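Local coordinates for Ice-binding protein (Flavobacteriaceae bacterium, PDB 5UYT) that probably acts as a bacterial antifreeze protein, binding ice through right-handed beta-solenoid domains and so restraining the growth of ice crystals, at residues A[241-252]-A[259-269]; A[225-236]-A[402-413]. All blocks are in the same frame, centred on the assembly; numbering follows the deposited sequence.

Contact 1 and contact 2 lie about 9 Å apart, centre to centre, in the second Ice-binding-like domain, a right-handed beta-solenoid with helix 270-288 along one side. Strand 224-228 is the meeting point: it pairs with strand 244-247 of contact 1 and also belongs to contact 2, where it pairs with strand 397-404. Along the chain contact 1 is nested inside the long loop that contact 2 closes. The coils therefore stack out of sequence order, the last strands lying against the first ones, which carry the next two coils on their other side. Probable hydrogen bonds from Thr225 OG1 to Thr242 O and between Thr247 OG1 and Gly231 O tie the contacts together.

Contact 1: residues A[241-252]-A[259-269]; sequences VTGDVGTNVGLT and NVNGTIHSNPD
Consecutive coils of a right-handed beta-solenoid stack in parallel here, Val241 and Thr242 beside Val260 and Asn261, then Val245 beside Ile264. Asn261 N donates to Val241 O and Asn261 O accepts from Gly243 N, while Asn261 itself centres an inverse gamma turn. At the bend Asp244 CG lies opposite its carbonyl carbon, beside the backbone N (chi1 -79°), which brings both carboxylate oxygens into use. Asp244 OD1 takes Thr263 N at 2.9 Å, arriving 66° out of the carboxylate plane, and OD2 accepts from His265 NE2 at 2.8 Å. Histidine suits the place because both ring nitrogens can donate, from different edges: ND1 gives a nearly straight bond to the syn lone pair of Asp269 OD2 at 2.7 Å. With a carboxylate at each nitrogen the imidazole is probably protonated, its rotation fixed. Asp269 also caps the start of helix 270-288, so the series Asp244, His265, Asp269 runs from the bend to the helix. Thr263 CG2 sits over one ring face. Glycine suits position 246 because a CB would clash with His265 CB and, at these backbone angles, also press on the preceding carbonyl oxygen. On the other side of the strands, Val245 CG2 packs on Ile264 CG1 at 3.7 Å, with Phe255 against both. Beyond them a water bridges the coils, accepting from Thr247 N and Thr252 OG1 and donating to His265 O at 2.7 Å.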
loop_
_atom_site.group_PDB
_atom_site.type_symbol
_atom_site.label_atom_id
_atom_site.label_comp_id
_atom_site.label_asym_id
_atom_site.label_seq_id
_atom_site.Cartn_x
_atom_site.Cartn_y
_atom_site.Cartn_z
ATOM N N VAL A 241 3.092 17.464 -24.792
ATOM C CA VAL A 241 1.984 17.447 -23.840
ATOM C C VAL A 241 0.721 16.988 -24.564
ATOM O O VAL A 241 0.481 17.413 -25.713
ATOM C CB VAL A 241 1.724 18.879 -23.258
ATOM C CG1 VAL A 241 0.497 18.856 -22.327
ATOM C CG2 VAL A 241 2.951 19.359 -22.471
ATOM N N THR A 242 -0.083 16.128 -23.912
ATOM C CA THR A 242 -1.452 15.918 -24.368
ATOM C C THR A 242 -2.337 16.562 -23.296
ATOM O O THR A 242 -2.249 16.209 -22.106
ATOM C CB THR A 242 -1.782 14.429 -24.516
ATOM O OG1 THR A 242 -0.869 13.871 -25.476
ATOM C CG2 THR A 242 -3.239 14.249 -25.004
ATOM N N GLY A 243 -3.120 17.530 -23.734
ATOM C CA GLY A 243 -4.005 18.341 -22.876
ATOM C C GLY A 243 -3.555 19.789 -22.918
ATOM O O GLY A 243 -2.641 20.138 -23.682
ATOM N N ASP A 244 -4.221 20.642 -22.133
ATOM C CA ASP A 244 -3.953 22.098 -22.221
ATOM C C ASP A 244 -2.884 22.518 -21.230
ATOM O O ASP A 244 -2.660 21.826 -20.227
ATOM C CB ASP A 244 -5.227 22.913 -21.929
ATOM C CG ASP A 244 -6.201 22.988 -23.119
ATOM O OD1 ASP A 244 -6.160 22.139 -24.036
ATOM O OD2 ASP A 244 -7.089 23.876 -23.115
ATOM N N VAL A 245 -2.239 23.656 -21.494
ATOM C CA VAL A 245 -1.257 24.187 -20.551
ATOM C C VAL A 245 -1.555 25.665 -20.383
ATOM O O VAL A 245 -2.037 26.311 -21.320
ATOM C CB VAL A 245 0.218 23.957 -20.998
ATOM C CG1 VAL A 245 0.525 22.458 -21.125
ATOM C CG2 VAL A 245 0.551 24.694 -22.308
ATOM N N GLY A 246 -1.303 26.222 -19.196
ATOM C CA GLY A 246 -1.425 27.679 -19.075
ATOM C C GLY A 246 -1.323 28.157 -17.638
ATOM O O GLY A 246 -1.235 27.334 -16.710
ATOM N N THR A 247 -1.256 29.478 -17.478
ATOM C CA THR A 247 -1.389 30.085 -16.158
ATOM C C THR A 247 -2.515 31.120 -16.136
ATOM O O THR A 247 -2.784 31.799 -17.144
ATOM C CB THR A 247 -0.070 30.702 -15.652
ATOM O OG1 THR A 247 -0.317 31.252 -14.366
ATOM C CG2 THR A 247 0.450 31.811 -16.592
ATOM N N ASN A 248 -3.188 31.232 -14.988
ATOM C CA ASN A 248 -4.168 32.309 -14.807
ATOM C C ASN A 248 -3.584 33.660 -14.379
ATOM O O ASN A 248 -4.298 34.673 -14.375
ATOM C CB ASN A 248 -5.305 31.924 -13.862
ATOM C CG ASN A 248 -6.558 32.765 -14.118
ATOM O OD1 ASN A 248 -6.931 32.994 -15.274
ATOM N ND2 ASN A 248 -7.169 33.290 -13.050
ATOM N N VAL A 249 -2.313 33.706 -13.994
ATOM C CA VAL A 249 -1.655 34.997 -13.708
ATOM C C VAL A 249 -0.214 34.922 -14.195
ATOM O O VAL A 249 0.572 34.131 -13.672
ATOM C CB VAL A 249 -1.646 35.390 -12.206
ATOM C CG1 VAL A 249 -1.131 36.835 -12.045
ATOM C CG2 VAL A 249 -3.030 35.249 -11.573
ATOM N N GLY A 250 0.132 35.770 -15.174
ATOM C CA GLY A 250 1.468 35.752 -15.758
ATOM C C GLY A 250 1.417 35.251 -17.203
ATOM O O GLY A 250 0.392 35.390 -17.875
ATOM N N LEU A 251 2.538 34.746 -17.693
ATOM C CA LEU A 251 2.663 34.298 -19.082
ATOM C C LEU A 251 3.060 32.839 -19.174
ATOM O O LEU A 251 3.793 32.334 -18.324
ATOM C CB LEU A 251 3.728 35.128 -19.797
ATOM C CG LEU A 251 3.375 36.620 -19.848
ATOM C CD1 LEU A 251 4.545 37.436 -20.385
ATOM C CD2 LEU A 251 2.126 36.832 -20.694
ATOM N N THR A 252 2.585 32.160 -20.217
ATOM C CA THR A 252 3.051 30.812 -20.527
ATOM C C THR A 252 3.987 30.903 -21.725
ATOM O O THR A 252 3.605 31.451 -22.760
ATOM C CB THR A 252 1.843 29.891 -20.834
ATOM O OG1 THR A 252 1.032 29.788 -19.647
ATOM C CG2 THR A 252 2.334 28.508 -21.251
ATOM N N ASN A 259 3.853 20.494 -30.550
ATOM C CA ASN A 259 4.177 19.424 -29.635
ATOM C C ASN A 259 3.100 19.271 -28.576
ATOM O O ASN A 259 3.280 18.476 -27.651
ATOM C CB ASN A 259 5.490 19.719 -28.892
ATOM C CG ASN A 259 6.712 19.613 -29.786
ATOM O OD1 ASN A 259 6.589 19.448 -31.008
ATOM N ND2 ASN A 259 7.926 19.653 -29.160
ATOM N N VAL A 260 2.007 20.035 -28.691
ATOM C CA VAL A 260 0.958 20.000 -27.654
ATOM C C VAL A 260 -0.335 19.580 -28.337
ATOM O O VAL A 260 -0.851 20.288 -29.214
ATOM C CB VAL A 260 0.798 21.369 -26.932
ATOM C CG1 VAL A 260 -0.447 21.358 -26.015
ATOM C CG2 VAL A 260 2.073 21.738 -26.160
ATOM N N ASN A 261 -0.817 18.387 -27.984
ATOM C CA ASN A 261 -2.102 17.884 -28.464
ATOM C C ASN A 261 -3.136 18.474 -27.507
ATOM O O ASN A 261 -3.568 17.819 -26.542
ATOM C CB ASN A 261 -2.155 16.349 -28.427
ATOM C CG ASN A 261 -3.499 15.808 -28.905
ATOM O OD1 ASN A 261 -4.310 16.538 -29.544
ATOM N ND2 ASN A 261 -3.786 14.546 -28.562
ATOM N N GLY A 262 -3.517 19.713 -27.790
ATOM C CA GLY A 262 -4.230 20.531 -26.794
ATOM C C GLY A 262 -3.953 21.997 -27.082
ATOM O O GLY A 262 -3.358 22.327 -28.115
ATOM N N THR A 263 -4.418 22.875 -26.200
ATOM C CA THR A 263 -4.254 24.318 -26.419
ATOM C C THR A 263 -3.284 24.913 -25.437
ATOM O O THR A 263 -3.430 24.693 -24.223
ATOM C CB THR A 263 -5.612 25.032 -26.276
ATOM O OG1 THR A 263 -6.486 24.527 -27.296
ATOM C CG2 THR A 263 -5.466 26.571 -26.469
ATOM N N ILE A 264 -2.329 25.695 -25.957
ATOM C CA ILE A 264 -1.458 26.495 -25.061
ATOM C C ILE A 264 -2.160 27.824 -24.839
ATOM O O ILE A 264 -2.476 28.532 -25.827
ATOM C CB ILE A 264 -0.087 26.782 -25.711
ATOM C CG1 ILE A 264 0.689 25.478 -25.968
ATOM C CG2 ILE A 264 0.739 27.787 -24.885
ATOM C CD1 ILE A 264 1.794 25.656 -27.032
ATOM N N HIS A 265 -2.427 28.168 -23.578
ATOM C CA HIS A 265 -3.013 29.454 -23.250
ATOM C C HIS A 265 -1.841 30.359 -22.918
ATOM O O HIS A 265 -1.316 30.301 -21.787
ATOM C CB HIS A 265 -4.002 29.300 -22.089
ATOM C CG HIS A 265 -5.091 28.310 -22.380
ATOM N ND1 HIS A 265 -6.370 28.697 -22.738
ATOM C CD2 HIS A 265 -5.078 26.954 -22.414
ATOM C CE1 HIS A 265 -7.109 27.616 -22.952
ATOM N NE2 HIS A 265 -6.345 26.545 -22.771
ATOM N N SER A 266 -1.400 31.159 -23.897
ATOM C CA SER A 266 -0.147 31.961 -23.725
ATOM C C SER A 266 -0.281 33.031 -22.642
ATOM O O SER A 266 0.701 33.472 -22.050
ATOM C CB SER A 266 0.242 32.667 -25.033
ATOM O OG SER A 266 0.613 31.665 -25.966
ATOM N N ASN A 267 -1.508 33.489 -22.430
ATOM C CA ASN A 267 -1.769 34.339 -21.282
ATOM C C ASN A 267 -3.136 33.997 -20.719
ATOM O O ASN A 267 -3.851 33.174 -21.290
ATOM C CB ASN A 267 -1.707 35.787 -21.682
ATOM C CG ASN A 267 -2.122 35.970 -23.079
ATOM O OD1 ASN A 267 -3.315 35.876 -23.382
ATOM N ND2 ASN A 267 -1.145 36.135 -23.973
ATOM N N PRO A 268 -3.493 34.610 -19.594
ATOM C CA PRO A 268 -4.734 34.213 -18.925
ATOM C C PRO A 268 -5.949 34.524 -19.814
ATOM O O PRO A 268 -5.945 35.513 -20.582
ATOM C CB PRO A 268 -4.748 35.076 -17.654
ATOM C CG PRO A 268 -3.286 35.413 -17.414
ATOM C CD PRO A 268 -2.661 35.515 -18.778
ATOM N N ASP A 269 -6.972 33.687 -19.731
ATOM C CA ASP A 269 -8.163 33.891 -20.548
ATOM C C ASP A 269 -9.358 33.320 -19.793
ATOM O O ASP A 269 -9.231 32.937 -18.606
ATOM C CB ASP A 269 -7.967 33.274 -21.950
ATOM C CG ASP A 269 -7.639 31.775 -21.908
ATOM O OD1 ASP A 269 -7.955 31.090 -20.918
ATOM O OD2 ASP A 269 -7.014 31.294 -22.867
HETATM O O HOH W 1 -7.774 22.320 -26.126
HETATM O O HOH W 2 -1.130 31.664 -19.479
HETATM O O HOH W 3 -8.300 35.276 -16.485
#

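Contact 2: residues A[225-236]-A[402-413]; sequences TIFSGNGALTNA and VLSTSGGISTFG
Although 165 residues lie between the two segments, Phe227 and Ser228 pair with Leu403 and Ser404, and Leu233 to Ala236 pair with Ile409 to Phe412, so the domain's first coil lies on its last. Parallel backbone bonds, Gly229 N to Ser404 O and Thr234 N to Ile409 O among them, set the register. Between the strand pairs the chain turns at glycines; a CB on Gly231 would collide with the backbone of Gly407 and Gly408. Ser228 supports this turn: with OG opposite its own backbone N (chi1 -179°), it accepts from Asn230 N at 2.9 Å, which makes an ST turn. Ser228 OG also donates across to Gly407 O at 2.7 Å. Ser404 forms a second ST turn in the neighbouring coil. An alanine in place of Ser228 is likely to leave Gly407 O and Asn230 N without this shared mate and the turn less firmly held. Inside the coils branched aliphatics suit the stacking: Ile409 CG2 lies alongside Leu233 CD1 at 3.7 Å, and its CD1 reaches Phe227 O at 3.4 Å. On the opposite face Phe227 CB meets Leu403 CD2 at 3.8 Å, and both side chains pack on Leu279 of helix 270-288. Thr411 OG1 donates to a lone pair of Asn235 OD1 at 2.7 Å, the side chains crossing at about a right angle. That oxygen also bonds Thr239 OG1, and ND2 bonds Gly254 O. The buried amide and hydroxyls are satisfied partly within the coil and partly by neighbouring ones, so hydrogen bonding as well as apolar packing holds the junction in register.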
loop_
_atom_site.group_PDB
_atom_site.type_symbol
_atom_site.label_atom_id
_atom_site.label_comp_id
_atom_site.label_asym_id
_atom_site.label_seq_id
_atom_site.Cartn_x
_atom_site.Cartn_y
_atom_site.Cartn_z
ATOM N N THR A 225 -3.152 19.749 -18.353
ATOM C CA THR A 225 -2.131 18.846 -17.936
ATOM C C THR A 225 -1.082 19.560 -17.090
ATOM O O THR A 225 -0.511 18.945 -16.188
ATOM C CB THR A 225 -1.516 18.177 -19.174
ATOM O OG1 THR A 225 -2.575 17.531 -19.895
ATOM C CG2 THR A 225 -0.445 17.142 -18.793
ATOM N N ILE A 226 -0.756 20.813 -17.429
ATOM C CA ILE A 226 0.197 21.616 -16.648
ATOM C C ILE A 226 -0.485 22.968 -16.462
ATOM O O ILE A 226 -0.800 23.648 -17.467
ATOM C CB ILE A 226 1.531 21.835 -17.402
ATOM C CG1 ILE A 226 2.134 20.496 -17.846
ATOM C CG2 ILE A 226 2.517 22.637 -16.552
ATOM C CD1 ILE A 226 2.698 19.640 -16.733
ATOM N N PHE A 227 -0.736 23.344 -15.220
ATOM C CA PHE A 227 -1.523 24.555 -14.969
ATOM C C PHE A 227 -1.154 25.212 -13.656
ATOM O O PHE A 227 -1.038 24.526 -12.630
ATOM C CB PHE A 227 -3.032 24.237 -15.000
ATOM C CG PHE A 227 -3.898 25.421 -14.648
ATOM C CD1 PHE A 227 -4.158 26.408 -15.591
ATOM C CD2 PHE A 227 -4.439 25.574 -13.365
ATOM C CE1 PHE A 227 -4.960 27.521 -15.269
ATOM C CE2 PHE A 227 -5.229 26.691 -13.041
ATOM C CZ PHE A 227 -5.489 27.663 -14.002
ATOM N N SER A 228 -0.987 26.541 -13.687
ATOM C CA SER A 228 -0.878 27.331 -12.444
ATOM C C SER A 228 -2.042 28.303 -12.313
ATOM O O SER A 228 -2.383 29.011 -13.274
ATOM C CB SER A 228 0.430 28.148 -12.364
ATOM O OG SER A 228 0.438 28.860 -11.103
ATOM N N GLY A 229 -2.642 28.353 -11.130
ATOM C CA GLY A 229 -3.577 29.451 -10.829
ATOM C C GLY A 229 -2.908 30.814 -10.748
ATOM O O GLY A 229 -3.585 31.865 -10.878
ATOM N N ASN A 230 -1.597 30.844 -10.487
ATOM C CA ASN A 230 -0.899 32.136 -10.285
ATOM C C ASN A 230 0.614 31.941 -10.369
ATOM O O ASN A 230 1.207 31.350 -9.454
ATOM C CB ASN A 230 -1.280 32.746 -8.915
ATOM C CG ASN A 230 -0.760 34.157 -8.721
ATOM O OD1 ASN A 230 0.236 34.566 -9.300
ATOM N ND2 ASN A 230 -1.458 34.918 -7.912
ATOM N N GLY A 231 1.228 32.459 -11.431
ATOM C CA GLY A 231 2.684 32.406 -11.582
ATOM C C GLY A 231 3.062 31.996 -12.996
ATOM O O GLY A 231 2.306 31.278 -13.660
ATOM N N ALA A 232 4.257 32.406 -13.422
ATOM C CA ALA A 232 4.703 32.137 -14.790
ATOM C C ALA A 232 4.774 30.637 -15.045
ATOM O O ALA A 232 5.171 29.889 -14.168
ATOM C CB ALA A 232 6.068 32.757 -15.023
ATOM N N LEU A 233 4.420 30.214 -16.262
ATOM C CA LEU A 233 4.615 28.808 -16.637
ATOM C C LEU A 233 5.638 28.817 -17.762
ATOM O O LEU A 233 5.385 29.434 -18.798
ATOM C CB LEU A 233 3.273 28.176 -17.061
ATOM C CG LEU A 233 3.292 26.837 -17.784
ATOM C CD1 LEU A 233 4.025 25.757 -16.983
ATOM C CD2 LEU A 233 1.869 26.416 -18.149
ATOM N N THR A 234 6.797 28.177 -17.553
ATOM C CA THR A 234 7.887 28.278 -18.537
ATOM C C THR A 234 8.390 26.890 -18.852
ATOM O O THR A 234 8.807 26.166 -17.945
ATOM C CB THR A 234 9.066 29.074 -17.985
ATOM O OG1 THR A 234 8.593 30.377 -17.621
ATOM C CG2 THR A 234 10.109 29.288 -19.118
ATOM N N ASN A 235 8.354 26.521 -20.125
ATOM C CA ASN A 235 9.012 25.294 -20.557
ATOM C C ASN A 235 10.336 25.591 -21.251
ATOM O O ASN A 235 10.467 26.618 -21.933
ATOM C CB ASN A 235 8.138 24.504 -21.549
ATOM C CG ASN A 235 8.822 23.221 -22.038
ATOM O OD1 ASN A 235 9.004 22.233 -21.273
ATOM N ND2 ASN A 235 9.277 23.236 -23.310
ATOM N N ALA A 236 11.302 24.709 -21.060
ATOM C CA ALA A 236 12.551 24.711 -21.860
ATOM C C ALA A 236 12.788 23.329 -22.411
ATOM O O ALA A 236 12.271 22.337 -21.862
ATOM C CB ALA A 236 13.740 25.111 -21.005
ATOM N N VAL A 402 -0.030 18.058 -13.541
ATOM C CA VAL A 402 0.627 18.750 -12.434
ATOM C C VAL A 402 0.077 20.177 -12.383
ATOM O O VAL A 402 0.162 20.912 -13.371
ATOM C CB VAL A 402 2.133 18.798 -12.672
ATOM C CG1 VAL A 402 2.767 19.621 -11.565
ATOM C CG2 VAL A 402 2.716 17.365 -12.680
ATOM N N LEU A 403 -0.529 20.527 -11.249
ATOM C CA LEU A 403 -1.314 21.732 -11.100
ATOM C C LEU A 403 -0.806 22.422 -9.835
ATOM O O LEU A 403 -0.369 21.740 -8.924
ATOM C CB LEU A 403 -2.818 21.397 -10.915
ATOM C CG LEU A 403 -3.337 20.294 -11.871
ATOM C CD1 LEU A 403 -4.738 19.921 -11.464
ATOM C CD2 LEU A 403 -3.401 20.858 -13.283
ATOM N N SER A 404 -0.831 23.748 -9.794
ATOM C CA SER A 404 -0.576 24.447 -8.534
ATOM C C SER A 404 -1.552 25.576 -8.424
ATOM O O SER A 404 -1.773 26.321 -9.400
ATOM C CB SER A 404 0.842 25.043 -8.417
ATOM O OG SER A 404 0.941 25.703 -7.136
ATOM N N THR A 405 -2.102 25.731 -7.231
ATOM C CA THR A 405 -3.021 26.831 -6.971
ATOM C C THR A 405 -2.302 28.156 -7.058
ATOM O O THR A 405 -2.907 29.208 -7.383
ATOM C CB THR A 405 -3.628 26.722 -5.573
ATOM O OG1 THR A 405 -2.576 26.821 -4.604
ATOM C CG2 THR A 405 -4.391 25.440 -5.424
ATOM N N SER A 406 -1.033 28.138 -6.689
ATOM C CA SER A 406 -0.248 29.348 -6.623
ATOM C C SER A 406 1.230 29.010 -6.654
ATOM O O SER A 406 1.734 28.240 -5.849
ATOM C CB SER A 406 -0.575 30.160 -5.376
ATOM O OG SER A 406 0.119 31.369 -5.477
ATOM N N GLY A 407 1.939 29.594 -7.600
ATOM C CA GLY A 407 3.322 29.247 -7.730
ATOM C C GLY A 407 3.660 29.100 -9.180
ATOM O O GLY A 407 2.884 28.546 -9.975
ATOM N N GLY A 408 4.837 29.581 -9.521
ATOM C CA GLY A 408 5.342 29.401 -10.875
ATOM C C GLY A 408 5.675 27.955 -11.160
ATOM O O GLY A 408 5.859 27.140 -10.234
ATOM N N ILE A 409 5.729 27.615 -12.442
ATOM C CA ILE A 409 6.003 26.232 -12.851
ATOM C C ILE A 409 7.050 26.277 -13.960
ATOM O O ILE A 409 6.885 27.028 -14.943
ATOM C CB ILE A 409 4.738 25.500 -13.399
ATOM C CG1 ILE A 409 3.607 25.424 -12.347
ATOM C CG2 ILE A 409 5.086 24.093 -13.910
ATOM C CD1 ILE A 409 2.335 24.787 -12.929
ATOM N N SER A 410 8.108 25.476 -13.804
ATOM C CA SER A 410 9.171 25.417 -14.792
ATOM C C SER A 410 9.326 23.974 -15.193
ATOM O O SER A 410 9.478 23.113 -14.312
ATOM C CB SER A 410 10.490 25.944 -14.225
ATOM O OG SER A 410 10.319 27.256 -13.703
ATOM N N THR A 411 9.270 23.707 -16.498
ATOM C CA THR A 411 9.385 22.343 -16.988
ATOM C C THR A 411 10.579 22.266 -17.941
ATOM O O THR A 411 10.914 23.271 -18.627
ATOM C CB THR A 411 8.098 21.866 -17.726
ATOM O OG1 THR A 411 7.836 22.716 -18.862
ATOM C CG2 THR A 411 6.878 21.997 -16.751
ATOM N N PHE A 412 11.185 21.074 -18.014
ATOM C CA PHE A 412 12.393 20.878 -18.801
ATOM C C PHE A 412 12.291 19.542 -19.558
ATOM O O PHE A 412 12.438 18.477 -18.943
ATOM C CB PHE A 412 13.630 20.872 -17.862
ATOM C CG PHE A 412 13.855 22.176 -17.158
ATOM C CD1 PHE A 412 14.649 23.173 -17.730
ATOM C CD2 PHE A 412 13.288 22.425 -15.917
ATOM C CE1 PHE A 412 14.863 24.403 -17.089
ATOM C CE2 PHE A 412 13.482 23.653 -15.283
ATOM C CZ PHE A 412 14.277 24.652 -15.859
ATOM N N GLY A 413 12.007 19.577 -20.868
ATOM C CA GLY A 413 12.138 18.358 -21.661
ATOM C C GLY A 413 11.309 17.202 -21.111
ATOM O O GLY A 413 11.828 16.076 -20.964
HETATM O O HOH W 4 8.136 29.720 -14.493
HETATM O O HOH W 5 11.712 25.957 -17.740
#